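Local coordinates for protein DNA helicase RecQ (Deinococcus radiodurans, PDB 4Q48) that probably couples ATP hydrolysis to 3'-5' translocation along DNA and unwinding of the duplex, this chain being its catalytic core without the C-terminal remainder, at residues A[43-48]-A[186-191]; A[214-219]-A[373-378]; A[254-259]-A[287-292]; A[319-324]-A[384-389]; A[350-355]-A[363-368]. All coordinates share one frame; numbering follows the deposited sequence.

In the fold
The five contacts follow the chain from the first helicase domain to the zinc-binding region. Contact 1 closes first, within the seven-stranded parallel sheet domain that carries the ADP site. Contacts 2 and 3 both reach the six-stranded sheet of the second domain, their centres about 24 Å apart, and contact 3 is nested inside the loop that contact 2 closes. Contacts 2 and 4 cross along the chain and touch, and together fasten the second domain to helices 359-376 and 382-389. Contact 5, on helices 342-354 and 359-376, lies about 20 Å between centres from each. Contact 4, centred about 14 Å from contact 1, touches it, so helices of the zinc-binding region border both motor domains.

Contact 1 of 5, residues A[43-48]-A[186-191]; sequences LVLMPT and RTRADI
Leu43 opens the contact by meeting Ile191 branch to branch: Leu43 CD1 lies 4.1 Å from Ile191 CG2, and the two side chains cross at about a right angle. With CG of Leu43 trans to the main-chain nitrogen (chi1 -179°), the leucine extends from the strand toward the helix, and its second methyl, CD2, approaches the carbonyl oxygen of Arg188 at 4.2 Å. Val44 faces the other side of the sheet and packs on Ile32 of helix 29-37. Leu45 turns back to helix 186-191, where its CD2 rests 3.7 Å from CD of Arg188 and 3.9 Å from CG of the same residue. The arginine thus offers its aliphatic stem; its chain bends at chi3 (-68°), and the guanidinium makes a weak hydrogen bond through NH1 with the carbonyl of Tyr389. From Met46 onward the segment leaves the strand for the P-loop, whose Gly49, Gly51, Lys52 and Ser53 bind ADP in another crystal structure of the protein; no nucleotide is bound here. Helix 185-194 belongs to a beta-alpha-beta crossover from strand 176-180 to strand 202-204, and it spans strand 42-45, which lies between them in the sheet. The short axes are 10.7 Å apart at an angle of 152°. No hydrogen bond joins the segments, so only van der Waals contact between them, mostly apolar, holds the helix against the strand that leads into the nucleotide-binding loop.

Contact 2 of 5, residues A[214-219]-A[373-378]; sequences YRVGLK and LTYCEA
Val216 sets one methyl against each of two helix residues: CG2 meets CE2 of Tyr375 at 4.0 Å, while CG1 meets SG of Cys376 at 4.1 Å. The valine has CG1 trans to its main-chain nitrogen (chi1 -178°), which spreads the two branches across the C-terminal end of helix 359-376, one toward the phenol ring and one toward the sulfur. With CG trans to the main-chain nitrogen (chi1 165°), Tyr375 slants up from its helix, and its hydroxyl arrives at Tyr214, the next inward-facing residue of the strand. There Tyr375 OH lies 3.6 Å from Tyr214 CB and 3.8 Å from Tyr214 CD1, and the two side chains are roughly perpendicular. This approach is van der Waals contact; the polar need of Tyr375 OH is met by a hydrogen bond with Tyr320 OH, and its ring makes a cation-pi interaction with Arg382. The contact thus joins the edge strand 212-218 of the second helicase sheet to the end of helix 359-376 in the zinc-binding region. Tyr214 also sits beside the zinc ligand Cys401, Asp402 accepts a hydrogen bond from Val216 N, Met338 of strand 334-340 packs on both Val216 and Cys376, and Leu386 of helix 382-389 touches both tyrosines.

Contact 3 of 5, residues A[254-259]-A[287-292]; sequences KWLQAQ and GVIVCA
One methyl, CD1 of Leu256, makes the whole contact: it lies 4.1 Å from SG of Cys291 and 4.5 Å from CG2 of Ile289. These two residues alternate with Val290 on the strand and point to the same face of the sheet, while Val290 points to the other, where Val278 and Phe282 of helix 272-284 receive it. The leucine is directed toward its two partners by a first torsion of -82°, which places CG beside the main-chain nitrogen. Around this core, Ile261 touches both Leu256 and Ile289, and Ile230 of helix 222-233 adds to the packing on Ile289. On the helix flank, Gln257 is held at both ends of its amide, OE1 accepting from Lys254 NZ at 2.8 Å and NE2 donating to the carbonyl of Ala263. Strand 289-292 sits between strands 238-242 and 263-266 in the second RecA-like domain, with a helix layer on each face. With no hydrogen bond across it, the contact is a small van der Waals one that alone sets no precise orientation.

Contact 4 of 5, residues A[319-324]-A[384-389]; sequences GYYQET and QVLLHY
Apolar contact carries the approach of the two helices, through Leu386, whose CD1 touches both tyrosines of 319-324. Leu386 CD1 lies 4.3 Å from Tyr320 CD2, near the plane of that ring and at its edge, and 4.5 Å from Tyr321 CD1, which it meets obliquely. The leucine has CG trans to the main-chain nitrogen (chi1 169°), and both tyrosines are set likewise, so the three side chains extend toward one another across the helix-helix interface. The QxxGRxGR sequence recognisable as helicase motif VI begins at Gln322, within segment 319-324, and segment 384-389 lies in the zinc-binding region; the contact therefore ties a conserved helicase helix to the zinc-bearing module, with zinc about 9 Å from the Leu386 side chain. Polar bonds act within or beyond the helices instead of across them. Thr324 folds back on Tyr320: OG1 donates to the Tyr320 carbonyl oxygen at 3.0 Å, from the opposite side of the carbonyl plane to Thr324 N, while CG2 sits 3.4 Å above one face of the Tyr320 ring, toward the rim. Tyr321 OH is hydrogen-bonded to the carbonyl of Phe207, in the connection between the two sheets, and its ring meets that of Phe390, planes about 55° apart.

Contact 5 of 5, residues A[350-355]-A[363-368]; sequences RMLAQS and RVEASK
Leu352 meets Glu365 and Ala366, and on the flank of its helix away from them the flat guanidinium of Arg350 carries Met351 CG 3.8 Å above one face, toward the rim; its pairing with Gln354 is doubtful. Leu352 forks over the facing helix: CD1 lies 3.8 Å from Glu365 CB, and CD2 the same 3.8 Å from Ala366 CB. A first torsion of 177° swings the leucine away from its own main-chain nitrogen and straight at helix 363-368. Glu365 contributes its CB here, since the chain bends at chi2 (-56°) and takes the carboxylate away from the contact. On the other side of that helix, Ser367 OG donates to the carbonyl of Val364, which also accepts from Lys368 N. The contact closes a helical hairpin of helices 342-354 and 359-376 at the surface of the zinc-binding region. Behind it, Lys368 bridges to Asp184 and Glu318 and hydrogen-bonds to Tyr389 OH, and Trp153 packs on Val364, so helix 359-376 is flanked by elements of both helicase domains.

Contact 1 of 5, residues A[43-48]-A[186-191]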
# COMPACT_ATOMS: atom_id res chain seq x y z
N LEU A 43 8.75 -7.55 -10.47
CA LEU A 43 7.80 -6.71 -9.77
C LEU A 43 8.14 -6.72 -8.30
O LEU A 43 8.11 -7.77 -7.66
CB LEU A 43 6.37 -7.18 -9.98
CG LEU A 43 5.35 -6.30 -9.29
CD1 LEU A 43 5.60 -4.84 -9.63
CD2 LEU A 43 3.93 -6.68 -9.68
N VAL A 44 8.53 -5.56 -7.79
CA VAL A 44 9.00 -5.45 -6.42
C VAL A 44 8.09 -4.56 -5.57
O VAL A 44 7.81 -3.41 -5.90
CB VAL A 44 10.45 -4.93 -6.38
CG1 VAL A 44 10.89 -4.67 -4.95
CG2 VAL A 44 11.38 -5.93 -7.04
N LEU A 45 7.58 -5.13 -4.47
CA LEU A 45 6.67 -4.40 -3.61
C LEU A 45 7.30 -4.35 -2.23
O LEU A 45 7.56 -5.38 -1.60
CB LEU A 45 5.30 -5.09 -3.60
CG LEU A 45 4.84 -5.43 -5.03
CD1 LEU A 45 4.88 -6.93 -5.25
CD2 LEU A 45 3.47 -4.90 -5.40
N MET A 46 7.68 -3.13 -1.83
CA MET A 46 8.37 -2.94 -0.55
C MET A 46 7.94 -1.68 0.16
O MET A 46 7.53 -0.71 -0.47
CB MET A 46 9.89 -2.90 -0.78
CG MET A 46 10.50 -4.26 -1.03
SD MET A 46 12.28 -4.35 -0.75
CE MET A 46 12.52 -3.10 0.49
N PRO A 47 8.06 -1.66 1.49
CA PRO A 47 7.95 -0.37 2.17
C PRO A 47 9.04 0.59 1.63
O PRO A 47 10.08 0.14 1.12
CB PRO A 47 8.18 -0.71 3.65
CG PRO A 47 8.68 -2.12 3.70
CD PRO A 47 8.38 -2.79 2.39
N THR A 48 8.83 1.90 1.78
CA THR A 48 9.83 2.86 1.34
C THR A 48 11.12 2.75 2.17
O THR A 48 11.07 2.49 3.37
CB THR A 48 9.28 4.27 1.39
OG1 THR A 48 7.98 4.27 0.79
CG2 THR A 48 10.19 5.20 0.63
N ARG A 186 -5.98 -4.81 -7.08
CA ARG A 186 -6.28 -4.23 -8.39
C ARG A 186 -5.18 -3.40 -9.03
O ARG A 186 -5.15 -3.23 -10.26
CB ARG A 186 -7.58 -3.42 -8.31
CG ARG A 186 -8.80 -4.32 -8.44
CD ARG A 186 -10.10 -3.60 -8.16
NE ARG A 186 -10.02 -2.93 -6.87
CZ ARG A 186 -11.04 -2.33 -6.28
NH1 ARG A 186 -12.23 -2.31 -6.86
NH2 ARG A 186 -10.87 -1.76 -5.09
N THR A 187 -4.32 -2.83 -8.20
CA THR A 187 -3.20 -2.04 -8.69
C THR A 187 -2.01 -2.92 -9.09
O THR A 187 -1.39 -2.69 -10.13
CB THR A 187 -2.75 -1.02 -7.65
OG1 THR A 187 -3.90 -0.35 -7.12
CG2 THR A 187 -1.79 -0.02 -8.27
N ARG A 188 -1.73 -3.95 -8.29
CA ARG A 188 -0.71 -4.94 -8.62
C ARG A 188 -1.00 -5.56 -9.99
O ARG A 188 -0.09 -5.87 -10.75
CB ARG A 188 -0.67 -6.04 -7.56
CG ARG A 188 -0.25 -5.59 -6.18
CD ARG A 188 0.24 -6.77 -5.36
NE ARG A 188 -0.88 -7.67 -5.06
CZ ARG A 188 -1.71 -7.50 -4.03
NH1 ARG A 188 -1.53 -6.49 -3.20
NH2 ARG A 188 -2.71 -8.35 -3.81
N ALA A 189 -2.28 -5.75 -10.27
CA ALA A 189 -2.71 -6.37 -11.51
C ALA A 189 -2.50 -5.44 -12.71
O ALA A 189 -2.12 -5.90 -13.80
CB ALA A 189 -4.17 -6.78 -11.39
N ASP A 190 -2.69 -4.14 -12.49
CA ASP A 190 -2.62 -3.12 -13.53
C ASP A 190 -1.20 -2.72 -13.92
O ASP A 190 -0.94 -2.38 -15.08
CB ASP A 190 -3.33 -1.86 -13.04
CG ASP A 190 -4.74 -1.75 -13.52
OD1 ASP A 190 -5.29 -2.78 -13.98
OD2 ASP A 190 -5.31 -0.63 -13.40
N ILE A 191 -0.28 -2.80 -12.96
CA ILE A 191 1.13 -2.61 -13.25
C ILE A 191 1.62 -3.71 -14.18
O ILE A 191 2.31 -3.42 -15.16
CB ILE A 191 1.96 -2.60 -11.97
CG1 ILE A 191 1.57 -1.41 -11.10
CG2 ILE A 191 3.45 -2.56 -12.29
CD1 ILE A 191 2.20 -1.42 -9.70

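Contact 2 of 5, residues A[214-219]-A[373-378]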
# COMPACT_ATOMS: atom_id res chain seq x y z
N TYR A 214 -0.93 -3.21 16.95
CA TYR A 214 -2.07 -2.50 16.32
C TYR A 214 -3.39 -2.59 17.12
O TYR A 214 -3.80 -3.67 17.55
CB TYR A 214 -2.30 -3.01 14.89
CG TYR A 214 -1.13 -2.70 13.98
CD1 TYR A 214 -1.05 -1.50 13.29
CD2 TYR A 214 -0.09 -3.62 13.85
CE1 TYR A 214 0.03 -1.23 12.46
CE2 TYR A 214 1.00 -3.35 13.05
CZ TYR A 214 1.06 -2.16 12.36
OH TYR A 214 2.16 -1.93 11.57
N ARG A 215 -4.00 -1.43 17.34
CA ARG A 215 -5.29 -1.35 18.02
C ARG A 215 -6.27 -0.40 17.37
O ARG A 215 -5.95 0.76 17.09
CB ARG A 215 -5.13 -0.90 19.47
CG ARG A 215 -4.38 -1.85 20.38
CD ARG A 215 -4.42 -1.27 21.78
NE ARG A 215 -3.19 -1.57 22.48
CZ ARG A 215 -2.82 -0.96 23.59
NH1 ARG A 215 -3.59 -0.02 24.10
NH2 ARG A 215 -1.67 -1.29 24.17
N VAL A 216 -7.48 -0.90 17.17
CA VAL A 216 -8.60 -0.10 16.70
C VAL A 216 -9.76 -0.36 17.66
O VAL A 216 -9.97 -1.48 18.08
CB VAL A 216 -8.99 -0.44 15.24
CG1 VAL A 216 -10.10 0.44 14.78
CG2 VAL A 216 -7.78 -0.33 14.30
N GLY A 217 -10.48 0.68 18.04
CA GLY A 217 -11.59 0.50 18.95
C GLY A 217 -12.61 1.61 18.73
O GLY A 217 -12.37 2.55 17.94
N LEU A 218 -13.72 1.54 19.49
CA LEU A 218 -14.86 2.43 19.26
C LEU A 218 -14.66 3.79 19.91
O LEU A 218 -14.27 3.87 21.05
CB LEU A 218 -16.14 1.76 19.81
CG LEU A 218 -17.39 2.65 19.88
CD1 LEU A 218 -17.68 3.25 18.54
CD2 LEU A 218 -18.61 1.89 20.41
N LYS A 219 -14.92 4.86 19.16
CA LYS A 219 -14.80 6.24 19.67
C LYS A 219 -15.79 6.52 20.78
O LYS A 219 -16.98 6.27 20.61
CB LYS A 219 -14.97 7.24 18.53
CG LYS A 219 -14.82 8.69 18.94
CD LYS A 219 -13.87 9.41 18.01
CE LYS A 219 -14.48 9.76 16.72
NZ LYS A 219 -13.46 10.34 15.81
N LEU A 373 -12.52 0.01 6.43
CA LEU A 373 -13.57 -0.50 7.30
C LEU A 373 -13.47 -2.01 7.52
O LEU A 373 -13.69 -2.51 8.63
CB LEU A 373 -14.94 -0.14 6.73
CG LEU A 373 -15.32 1.34 6.84
CD1 LEU A 373 -16.72 1.58 6.33
CD2 LEU A 373 -15.25 1.78 8.28
N THR A 374 -13.13 -2.75 6.48
CA THR A 374 -12.95 -4.19 6.64
C THR A 374 -11.81 -4.48 7.62
O THR A 374 -11.92 -5.39 8.43
CB THR A 374 -12.72 -4.84 5.30
OG1 THR A 374 -13.93 -4.69 4.55
CG2 THR A 374 -12.41 -6.29 5.43
N TYR A 375 -10.73 -3.69 7.56
CA TYR A 375 -9.64 -3.82 8.52
C TYR A 375 -10.11 -3.43 9.91
O TYR A 375 -9.81 -4.12 10.89
CB TYR A 375 -8.42 -3.00 8.09
CG TYR A 375 -7.39 -2.78 9.18
CD1 TYR A 375 -6.60 -3.82 9.63
CD2 TYR A 375 -7.22 -1.53 9.75
CE1 TYR A 375 -5.66 -3.63 10.63
CE2 TYR A 375 -6.29 -1.32 10.74
CZ TYR A 375 -5.50 -2.38 11.17
OH TYR A 375 -4.56 -2.17 12.15
N CYS A 376 -10.84 -2.33 10.02
CA CYS A 376 -11.33 -1.90 11.34
C CYS A 376 -12.18 -2.98 12.01
O CYS A 376 -12.20 -3.10 13.23
CB CYS A 376 -12.11 -0.58 11.24
SG CYS A 376 -11.06 0.87 10.80
N GLU A 377 -12.91 -3.74 11.21
CA GLU A 377 -13.88 -4.70 11.74
C GLU A 377 -13.38 -6.12 11.91
O GLU A 377 -14.20 -7.04 12.11
CB GLU A 377 -15.12 -4.69 10.83
CG GLU A 377 -16.11 -3.61 11.21
CD GLU A 377 -16.93 -3.16 10.03
OE1 GLU A 377 -17.00 -3.91 9.04
OE2 GLU A 377 -17.49 -2.03 10.10
N ALA A 378 -12.07 -6.32 11.81
CA ALA A 378 -11.53 -7.68 11.78
C ALA A 378 -11.99 -8.54 12.94
O ALA A 378 -12.06 -8.11 14.10
CB ALA A 378 -10.03 -7.64 11.74

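Contact 3 of 5, residues A[254-259]-A[287-292]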
# COMPACT_ATOMS: atom_id res chain seq x y z
N LYS A 254 -3.97 22.20 22.13
CA LYS A 254 -3.93 23.02 23.34
C LYS A 254 -4.73 22.37 24.47
O LYS A 254 -4.50 22.65 25.65
CB LYS A 254 -4.38 24.47 23.11
CG LYS A 254 -3.33 25.41 23.77
CD LYS A 254 -3.73 26.88 23.94
CE LYS A 254 -3.03 27.52 25.17
NZ LYS A 254 -1.80 26.78 25.63
N TRP A 255 -5.65 21.47 24.12
CA TRP A 255 -6.32 20.68 25.14
C TRP A 255 -5.29 19.81 25.84
O TRP A 255 -5.34 19.60 27.05
CB TRP A 255 -7.45 19.84 24.54
CG TRP A 255 -8.21 19.05 25.54
CD1 TRP A 255 -9.27 19.47 26.28
CD2 TRP A 255 -7.99 17.68 25.88
NE1 TRP A 255 -9.71 18.45 27.09
CE2 TRP A 255 -8.94 17.34 26.86
CE3 TRP A 255 -7.07 16.72 25.46
CZ2 TRP A 255 -9.01 16.07 27.42
CZ3 TRP A 255 -7.14 15.46 26.02
CH2 TRP A 255 -8.09 15.15 26.99
N LEU A 256 -4.35 19.29 25.06
CA LEU A 256 -3.32 18.46 25.64
C LEU A 256 -2.39 19.28 26.53
O LEU A 256 -2.12 18.90 27.68
CB LEU A 256 -2.53 17.74 24.54
CG LEU A 256 -3.22 16.48 24.02
CD1 LEU A 256 -2.39 15.87 22.88
CD2 LEU A 256 -3.45 15.48 25.14
N GLN A 257 -1.93 20.43 26.01
CA GLN A 257 -1.10 21.34 26.80
C GLN A 257 -1.75 21.66 28.15
O GLN A 257 -1.10 21.64 29.19
CB GLN A 257 -0.83 22.63 26.01
CG GLN A 257 0.03 22.46 24.75
CD GLN A 257 0.05 23.73 23.89
OE1 GLN A 257 -0.12 24.83 24.41
NE2 GLN A 257 0.26 23.57 22.58
N ALA A 258 -3.07 21.88 28.11
CA ALA A 258 -3.86 22.18 29.30
C ALA A 258 -3.76 21.11 30.38
O ALA A 258 -3.94 21.42 31.55
CB ALA A 258 -5.34 22.38 28.91
N GLN A 259 -3.49 19.87 30.00
CA GLN A 259 -3.43 18.79 30.99
C GLN A 259 -1.96 18.45 31.32
O GLN A 259 -1.68 17.46 31.99
CB GLN A 259 -4.15 17.55 30.48
CG GLN A 259 -5.36 17.86 29.64
CD GLN A 259 -6.64 17.95 30.44
OE1 GLN A 259 -6.80 17.28 31.47
NE2 GLN A 259 -7.56 18.79 29.97
N GLY A 287 10.07 13.37 24.79
CA GLY A 287 8.75 13.45 25.36
C GLY A 287 7.86 14.52 24.79
O GLY A 287 6.96 14.97 25.49
N VAL A 288 8.11 14.93 23.55
CA VAL A 288 7.21 15.84 22.84
C VAL A 288 6.14 15.11 21.98
O VAL A 288 6.44 14.17 21.26
CB VAL A 288 8.01 16.82 21.96
CG1 VAL A 288 7.16 17.39 20.81
CG2 VAL A 288 8.61 17.94 22.82
N ILE A 289 4.88 15.52 22.09
CA ILE A 289 3.80 14.99 21.24
C ILE A 289 3.35 15.96 20.15
O ILE A 289 2.94 17.08 20.45
CB ILE A 289 2.57 14.65 22.06
CG1 ILE A 289 2.88 13.52 23.05
CG2 ILE A 289 1.43 14.30 21.14
CD1 ILE A 289 1.72 13.14 23.91
N VAL A 290 3.40 15.53 18.89
CA VAL A 290 2.97 16.40 17.79
C VAL A 290 1.55 16.04 17.35
O VAL A 290 1.20 14.86 17.26
CB VAL A 290 3.92 16.28 16.56
CG1 VAL A 290 3.32 16.96 15.34
CG2 VAL A 290 5.29 16.87 16.85
N CYS A 291 0.70 17.05 17.14
CA CYS A 291 -0.60 16.81 16.51
C CYS A 291 -0.62 17.32 15.08
O CYS A 291 -0.34 18.50 14.84
CB CYS A 291 -1.74 17.45 17.30
SG CYS A 291 -1.86 16.95 18.98
N ALA A 292 -0.99 16.43 14.15
CA ALA A 292 -0.92 16.73 12.72
C ALA A 292 -2.10 16.13 11.94
O ALA A 292 -2.80 15.26 12.44
CB ALA A 292 0.41 16.23 12.16

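Contact 4 of 5, residues A[319-324]-A[384-389]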
# COMPACT_ATOMS: atom_id res chain seq x y z
N GLY A 319 -2.38 5.29 3.68
CA GLY A 319 -2.12 6.37 4.61
C GLY A 319 -1.98 5.89 6.04
O GLY A 319 -1.10 6.33 6.77
N TYR A 320 -2.86 4.98 6.43
CA TYR A 320 -2.85 4.42 7.77
C TYR A 320 -1.52 3.71 8.02
O TYR A 320 -0.88 3.88 9.07
CB TYR A 320 -4.04 3.48 7.97
CG TYR A 320 -4.04 2.76 9.29
CD1 TYR A 320 -4.40 3.39 10.47
CD2 TYR A 320 -3.61 1.44 9.36
CE1 TYR A 320 -4.37 2.71 11.68
CE2 TYR A 320 -3.58 0.76 10.55
CZ TYR A 320 -3.96 1.39 11.72
OH TYR A 320 -3.92 0.68 12.91
N TYR A 321 -1.08 2.93 7.05
CA TYR A 321 0.19 2.23 7.19
C TYR A 321 1.39 3.19 7.25
O TYR A 321 2.33 2.98 8.03
CB TYR A 321 0.38 1.25 6.03
CG TYR A 321 1.64 0.48 6.13
CD1 TYR A 321 1.73 -0.66 6.92
CD2 TYR A 321 2.79 0.93 5.48
CE1 TYR A 321 2.91 -1.37 7.02
CE2 TYR A 321 3.98 0.24 5.59
CZ TYR A 321 4.03 -0.90 6.35
OH TYR A 321 5.22 -1.57 6.42
N GLN A 322 1.38 4.24 6.45
CA GLN A 322 2.52 5.14 6.47
C GLN A 322 2.48 5.89 7.80
O GLN A 322 3.52 6.09 8.44
CB GLN A 322 2.53 6.13 5.29
CG GLN A 322 3.37 7.37 5.63
CD GLN A 322 3.23 8.56 4.67
OE1 GLN A 322 2.11 8.93 4.29
NE2 GLN A 322 4.35 9.17 4.33
N GLU A 323 1.29 6.28 8.23
CA GLU A 323 1.20 7.05 9.45
C GLU A 323 1.58 6.23 10.70
O GLU A 323 2.48 6.60 11.41
CB GLU A 323 -0.19 7.65 9.59
CG GLU A 323 -0.39 8.88 8.77
CD GLU A 323 -1.84 9.09 8.36
OE1 GLU A 323 -2.73 8.65 9.12
OE2 GLU A 323 -2.09 9.66 7.27
N THR A 324 0.92 5.11 10.93
CA THR A 324 1.30 4.25 12.04
C THR A 324 2.78 3.85 11.94
O THR A 324 3.44 3.61 12.96
CB THR A 324 0.46 2.96 12.10
OG1 THR A 324 0.69 2.19 10.93
CG2 THR A 324 -1.01 3.26 12.23
N GLN A 384 -2.79 -9.60 10.09
CA GLN A 384 -3.03 -10.42 8.91
C GLN A 384 -3.85 -9.67 7.86
O GLN A 384 -3.49 -9.67 6.68
CB GLN A 384 -3.74 -11.72 9.27
CG GLN A 384 -2.81 -12.80 9.80
CD GLN A 384 -3.54 -14.06 10.26
OE1 GLN A 384 -4.70 -14.01 10.69
NE2 GLN A 384 -2.85 -15.19 10.21
N VAL A 385 -4.93 -9.00 8.28
CA VAL A 385 -5.77 -8.28 7.33
C VAL A 385 -5.03 -7.12 6.69
O VAL A 385 -5.16 -6.89 5.49
CB VAL A 385 -7.06 -7.77 8.00
CG1 VAL A 385 -7.77 -6.72 7.12
CG2 VAL A 385 -8.01 -8.92 8.34
N LEU A 386 -4.27 -6.39 7.51
CA LEU A 386 -3.51 -5.20 7.07
C LEU A 386 -2.46 -5.54 6.03
O LEU A 386 -2.37 -4.91 4.99
CB LEU A 386 -2.85 -4.51 8.27
CG LEU A 386 -1.80 -3.41 8.05
CD1 LEU A 386 -2.42 -2.20 7.38
CD2 LEU A 386 -1.20 -2.98 9.35
N LEU A 387 -1.69 -6.59 6.32
CA LEU A 387 -0.58 -7.00 5.49
C LEU A 387 -1.09 -7.60 4.18
O LEU A 387 -0.45 -7.44 3.13
CB LEU A 387 0.30 -7.99 6.27
CG LEU A 387 1.02 -7.35 7.49
CD1 LEU A 387 1.88 -8.34 8.24
CD2 LEU A 387 1.86 -6.16 7.08
N HIS A 388 -2.26 -8.23 4.23
CA HIS A 388 -2.88 -8.83 3.05
C HIS A 388 -3.20 -7.77 1.98
O HIS A 388 -3.07 -8.00 0.78
CB HIS A 388 -4.15 -9.58 3.44
CG HIS A 388 -4.99 -10.01 2.28
ND1 HIS A 388 -4.74 -11.16 1.56
CD2 HIS A 388 -6.05 -9.41 1.68
CE1 HIS A 388 -5.62 -11.26 0.58
NE2 HIS A 388 -6.43 -10.22 0.63
N TYR A 389 -3.59 -6.58 2.43
CA TYR A 389 -3.87 -5.48 1.52
C TYR A 389 -2.64 -5.14 0.67
O TYR A 389 -2.75 -4.71 -0.47
CB TYR A 389 -4.31 -4.27 2.33
CG TYR A 389 -4.85 -3.11 1.55
CD1 TYR A 389 -6.17 -3.09 1.10
CD2 TYR A 389 -4.04 -2.01 1.26
CE1 TYR A 389 -6.68 -2.01 0.38
CE2 TYR A 389 -4.55 -0.91 0.54
CZ TYR A 389 -5.87 -0.91 0.12
OH TYR A 389 -6.38 0.17 -0.58

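Contact 5 of 5, residues A[350-355]-A[363-368]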
# COMPACT_ATOMS: atom_id res chain seq x y z
N ARG A 350 -20.64 10.89 3.24
CA ARG A 350 -21.35 12.07 2.74
C ARG A 350 -20.45 12.91 1.84
O ARG A 350 -20.87 13.35 0.78
CB ARG A 350 -21.84 12.96 3.89
CG ARG A 350 -22.23 14.37 3.43
CD ARG A 350 -22.53 15.39 4.55
NE ARG A 350 -21.31 16.00 5.13
CZ ARG A 350 -20.54 16.90 4.51
NH1 ARG A 350 -20.83 17.30 3.28
NH2 ARG A 350 -19.47 17.39 5.13
N MET A 351 -19.19 13.08 2.24
CA MET A 351 -18.23 13.80 1.41
C MET A 351 -17.94 13.10 0.09
O MET A 351 -17.78 13.78 -0.93
CB MET A 351 -16.94 14.02 2.17
CG MET A 351 -17.08 15.09 3.20
SD MET A 351 -15.65 15.16 4.25
CE MET A 351 -16.21 16.42 5.40
N LEU A 352 -17.86 11.77 0.09
CA LEU A 352 -17.72 11.07 -1.17
C LEU A 352 -18.90 11.44 -2.04
O LEU A 352 -18.74 11.72 -3.23
CB LEU A 352 -17.64 9.55 -0.99
CG LEU A 352 -17.57 8.74 -2.31
CD1 LEU A 352 -16.40 9.16 -3.24
CD2 LEU A 352 -17.61 7.22 -2.09
N ALA A 353 -20.09 11.48 -1.44
CA ALA A 353 -21.30 11.77 -2.19
C ALA A 353 -21.39 13.22 -2.72
O ALA A 353 -21.85 13.46 -3.85
CB ALA A 353 -22.53 11.45 -1.33
N GLN A 354 -20.89 14.18 -1.95
CA GLN A 354 -20.96 15.58 -2.37
C GLN A 354 -19.68 16.03 -3.07
O GLN A 354 -19.51 17.20 -3.37
CB GLN A 354 -21.25 16.48 -1.18
CG GLN A 354 -22.65 16.28 -0.64
CD GLN A 354 -22.83 16.94 0.71
OE1 GLN A 354 -21.90 17.55 1.25
NE2 GLN A 354 -24.03 16.79 1.28
N SER A 355 -18.80 15.08 -3.33
CA SER A 355 -17.55 15.34 -4.03
C SER A 355 -17.89 15.59 -5.50
O SER A 355 -18.93 15.12 -5.99
CB SER A 355 -16.60 14.15 -3.85
OG SER A 355 -15.47 14.21 -4.70
N ARG A 363 -15.12 5.78 -7.51
CA ARG A 363 -15.07 4.34 -7.45
C ARG A 363 -13.92 3.88 -6.58
O ARG A 363 -14.08 3.00 -5.73
CB ARG A 363 -14.95 3.76 -8.85
CG ARG A 363 -14.92 2.24 -8.86
CD ARG A 363 -15.13 1.67 -10.26
NE ARG A 363 -15.04 0.21 -10.25
CZ ARG A 363 -14.75 -0.52 -11.32
NH1 ARG A 363 -14.53 0.06 -12.49
NH2 ARG A 363 -14.69 -1.84 -11.22
N VAL A 364 -12.75 4.48 -6.78
CA VAL A 364 -11.57 4.20 -5.97
C VAL A 364 -11.79 4.57 -4.50
O VAL A 364 -11.54 3.74 -3.62
CB VAL A 364 -10.32 4.95 -6.54
CG1 VAL A 364 -9.16 4.98 -5.55
CG2 VAL A 364 -9.88 4.30 -7.84
N GLU A 365 -12.26 5.78 -4.22
CA GLU A 365 -12.46 6.24 -2.84
C GLU A 365 -13.45 5.34 -2.05
O GLU A 365 -13.36 5.21 -0.84
CB GLU A 365 -12.95 7.71 -2.80
CG GLU A 365 -11.93 8.78 -3.29
CD GLU A 365 -10.57 8.77 -2.55
OE1 GLU A 365 -10.54 8.59 -1.31
OE2 GLU A 365 -9.52 8.97 -3.21
N ALA A 366 -14.38 4.71 -2.76
CA ALA A 366 -15.36 3.86 -2.11
C ALA A 366 -14.77 2.50 -1.72
O ALA A 366 -15.19 1.90 -0.72
CB ALA A 366 -16.58 3.67 -3.01
N SER A 367 -13.86 1.97 -2.53
CA SER A 367 -13.23 0.72 -2.15
C SER A 367 -12.10 1.01 -1.15
O SER A 367 -11.82 0.17 -0.29
CB SER A 367 -12.69 -0.04 -3.35
OG SER A 367 -11.78 0.75 -4.05
N LYS A 368 -11.46 2.18 -1.27
CA LYS A 368 -10.45 2.57 -0.28
C LYS A 368 -11.05 2.46 1.09
O LYS A 368 -10.48 1.84 1.98
CB LYS A 368 -9.94 3.99 -0.50
CG LYS A 368 -8.98 4.20 -1.65
CD LYS A 368 -7.96 3.07 -1.78
CE LYS A 368 -6.94 3.34 -2.90
NZ LYS A 368 -5.88 2.28 -3.00